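Local structure of siderophore-interacting protein (Aeromonas hydrophila, 6K2L) at residues L35-F40 and F88-E94. The protein binds FAD and, as a member of the siderophore-interacting protein family, probably reduces ferric siderophores to release their iron inside the cell. The protein carries 1 engineered substitution. Numbering follows the deposited sequence.
Sequences LADYPF and FRREALE
Start with the backbones. Residues 35-40 belong to the loop between strands 25-31 and 46-51 and open with a type I turn, Leu-35 to Tyr-38 (Tyr-38 N to Leu-35 O 3.1 Å), before Tyr-38 and Pro-39 extend. Residues 88-94 make the turn of the hairpin between strands 79-89 and 94-100: a type I turn over Arg-90 to Leu-93, then Leu-93 with positive phi (56°/46°), so that Leu-93 and Glu-94 both face Arg-89 as a G1 beta bulge. CA atoms approach to 5.5 Å at Leu-35/Leu-93 and 6.0 Å at Ala-36/Arg-90.

The polar link is Arg-90. Its CA-to-CB bond points sideways, but the side chain runs out extended (chi1, chi2 t) and bends at chi3 (m), bringing the guanidinium to the loop's carbonyls: Arg-90 NH1 donates to Ala-36 O at 2.8 Å, and NH2 to Tyr-38 O at a very short 2.4 Å, where the oxygen's position is less certain. Arg-90 CZ also sits 4.6 Å from the centroid of the Phe-40 ring, 18° off its normal, a cation-pi contact. This ties two loops at one end of the FAD-binding domain's antiparallel barrel, with the side chain of Tyr-38 about 12 Å from the bound FAD.

Among the aromatics, Tyr-38 (chi1 t) turns its edge to the face of Phe-88 (chi1 t), centroids 5.6 Å apart and planes at 57°; Tyr-38 OH is hydrogen-bonded to Ser-124 O. Apolar contacts finish the interface: Leu-35 CB lies 4.1 Å from Phe-88 CE1, and Leu-93 CD2 is 3.7 Å from Ala-36 CB.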
loop_
_atom_site.group_PDB
_atom_site.type_symbol
_atom_site.label_atom_id
_atom_site.label_comp_id
_atom_site.label_asym_id
_atom_site.label_seq_id
_atom_site.Cartn_x
_atom_site.Cartn_y
_atom_site.Cartn_z
ATOM N N LEU A 35 -13.586 6.304 9.306
ATOM C CA LEU A 35 -12.567 5.736 8.429
ATOM C C LEU A 35 -12.519 4.212 8.485
ATOM O O LEU A 35 -11.811 3.603 7.676
ATOM C CB LEU A 35 -11.188 6.306 8.779
ATOM C CG LEU A 35 -11.028 7.777 8.383
ATOM C CD1 LEU A 35 -9.625 8.266 8.670
ATOM C CD2 LEU A 35 -11.411 7.962 6.913
ATOM N N ALA A 36 -13.283 3.591 9.392
ATOM C CA ALA A 36 -13.199 2.151 9.609
ATOM C C ALA A 36 -13.626 1.352 8.375
ATOM O O ALA A 36 -13.039 0.310 8.071
ATOM C CB ALA A 36 -14.047 1.772 10.822
ATOM N N ASP A 37 -14.633 1.814 7.642
ATOM C CA ASP A 37 -15.043 1.126 6.423
ATOM C C ASP A 37 -14.527 1.809 5.153
ATOM O O ASP A 37 -14.996 1.493 4.050
ATOM C CB ASP A 37 -16.565 1.014 6.370
ATOM C CG ASP A 37 -17.232 2.334 6.586
ATOM O OD1 ASP A 37 -16.492 3.280 6.909
ATOM O OD2 ASP A 37 -18.471 2.438 6.447
ATOM N N TYR A 38 -13.591 2.735 5.283
ATOM C CA TYR A 38 -13.067 3.436 4.118
ATOM C C TYR A 38 -12.324 2.450 3.224
ATOM O O TYR A 38 -11.518 1.662 3.728
ATOM C CB TYR A 38 -12.133 4.568 4.560
ATOM C CG TYR A 38 -11.838 5.582 3.476
ATOM C CD1 TYR A 38 -12.720 6.612 3.202
ATOM C CD2 TYR A 38 -10.668 5.510 2.733
ATOM C CE1 TYR A 38 -12.445 7.536 2.212
ATOM C CE2 TYR A 38 -10.388 6.417 1.749
ATOM C CZ TYR A 38 -11.275 7.431 1.491
ATOM O OH TYR A 38 -11.016 8.339 0.488
ATOM N N PRO A 39 -12.565 2.460 1.908
ATOM C CA PRO A 39 -11.865 1.531 1.003
ATOM C C PRO A 39 -10.342 1.642 1.062
ATOM O O PRO A 39 -9.772 2.660 1.467
ATOM C CB PRO A 39 -12.383 1.933 -0.377
ATOM C CG PRO A 39 -13.700 2.567 -0.115
ATOM C CD PRO A 39 -13.629 3.216 1.226
ATOM N N PHE A 40 -9.681 0.573 0.621
ATOM C CA PHE A 40 -8.217 0.471 0.665
ATOM C C PHE A 40 -7.536 1.418 -0.332
ATOM O O PHE A 40 -7.336 1.096 -1.504
ATOM C CB PHE A 40 -7.756 -0.972 0.402
ATOM C CG PHE A 40 -8.592 -2.042 1.095
ATOM C CD1 PHE A 40 -8.105 -2.701 2.233
ATOM C CD2 PHE A 40 -9.846 -2.410 0.593
ATOM C CE1 PHE A 40 -8.855 -3.690 2.861
ATOM C CE2 PHE A 40 -10.604 -3.393 1.215
ATOM C CZ PHE A 40 -10.105 -4.033 2.349
ATOM N N PHE A 88 -2.697 5.386 4.428
ATOM C CA PHE A 88 -3.950 5.131 5.134
ATOM C C PHE A 88 -3.760 3.946 6.065
ATOM O O PHE A 88 -3.372 2.870 5.613
ATOM C CB PHE A 88 -5.113 4.870 4.162
ATOM C CG PHE A 88 -6.374 4.422 4.840
ATOM C CD1 PHE A 88 -7.038 5.257 5.734
ATOM C CD2 PHE A 88 -6.891 3.149 4.601
ATOM C CE1 PHE A 88 -8.205 4.815 6.387
ATOM C CE2 PHE A 88 -8.062 2.701 5.241
ATOM C CZ PHE A 88 -8.713 3.526 6.142
ATOM N N ARG A 89 -4.031 4.147 7.360
ATOM C CA ARG A 89 -3.892 3.122 8.404
ATOM C C ARG A 89 -5.276 2.857 8.995
ATOM O O ARG A 89 -5.754 3.602 9.864
ATOM C CB ARG A 89 -2.891 3.569 9.473
ATOM C CG ARG A 89 -1.471 3.701 8.933
ATOM C CD ARG A 89 -0.498 4.304 9.950
ATOM N NE ARG A 89 -0.817 5.681 10.320
ATOM C CZ ARG A 89 -0.379 6.760 9.666
ATOM N NH1 ARG A 89 0.385 6.630 8.584
ATOM N NH2 ARG A 89 -0.707 7.980 10.090
ATOM N N ARG A 90 -5.922 1.804 8.495
ATOM C CA ARG A 90 -7.293 1.492 8.897
ATOM C C ARG A 90 -7.406 1.282 10.404
ATOM O O ARG A 90 -8.284 1.865 11.058
ATOM C CB ARG A 90 -7.776 0.256 8.159
ATOM C CG ARG A 90 -9.262 0.080 8.200
ATOM C CD ARG A 90 -9.639 -1.212 7.525
ATOM N NE ARG A 90 -9.519 -1.115 6.080
ATOM C CZ ARG A 90 -10.311 -0.368 5.325
ATOM N NH1 ARG A 90 -11.264 0.358 5.887
ATOM N NH2 ARG A 90 -10.146 -0.332 4.011
ATOM N N GLU A 91 -6.531 0.436 10.968
ATOM C CA GLU A 91 -6.591 0.123 12.394
ATOM C C GLU A 91 -6.494 1.391 13.241
ATOM O O GLU A 91 -7.260 1.571 14.199
ATOM C CB GLU A 91 -5.480 -0.863 12.755
ATOM C CG GLU A 91 -5.566 -1.458 14.163
ATOM C CD GLU A 91 -4.880 -2.832 14.274
ATOM O OE1 GLU A 91 -5.276 -3.762 13.531
ATOM O OE2 GLU A 91 -3.951 -2.987 15.107
ATOM N N ALA A 92 -5.578 2.294 12.891
ATOM C CA ALA A 92 -5.410 3.525 13.645
ATOM C C ALA A 92 -6.482 4.555 13.328
ATOM O O ALA A 92 -6.532 5.594 14.000
ATOM C CB ALA A 92 -4.031 4.114 13.363
ATOM N N LEU A 93 -7.322 4.287 12.325
ATOM C CA LEU A 93 -8.301 5.242 11.817
ATOM C C LEU A 93 -7.624 6.547 11.379
ATOM O O LEU A 93 -8.080 7.648 11.689
ATOM C CB LEU A 93 -9.394 5.499 12.859
ATOM C CG LEU A 93 -10.313 4.311 13.195
ATOM C CD1 LEU A 93 -10.986 4.521 14.527
ATOM C CD2 LEU A 93 -11.362 4.028 12.105
ATOM N N GLU A 94 -6.528 6.422 10.631
ATOM C CA GLU A 94 -5.752 7.592 10.230
ATOM C C GLU A 94 -5.577 7.616 8.721
ATOM O O GLU A 94 -5.442 6.564 8.086
ATOM C CB GLU A 94 -4.365 7.609 10.897
ATOM C CG GLU A 94 -4.374 8.076 12.356
ATOM C CD GLU A 94 -3.068 7.752 13.085
ATOM O OE1 GLU A 94 -1.997 7.912 12.457
ATOM O OE2 GLU A 94 -3.105 7.350 14.277
#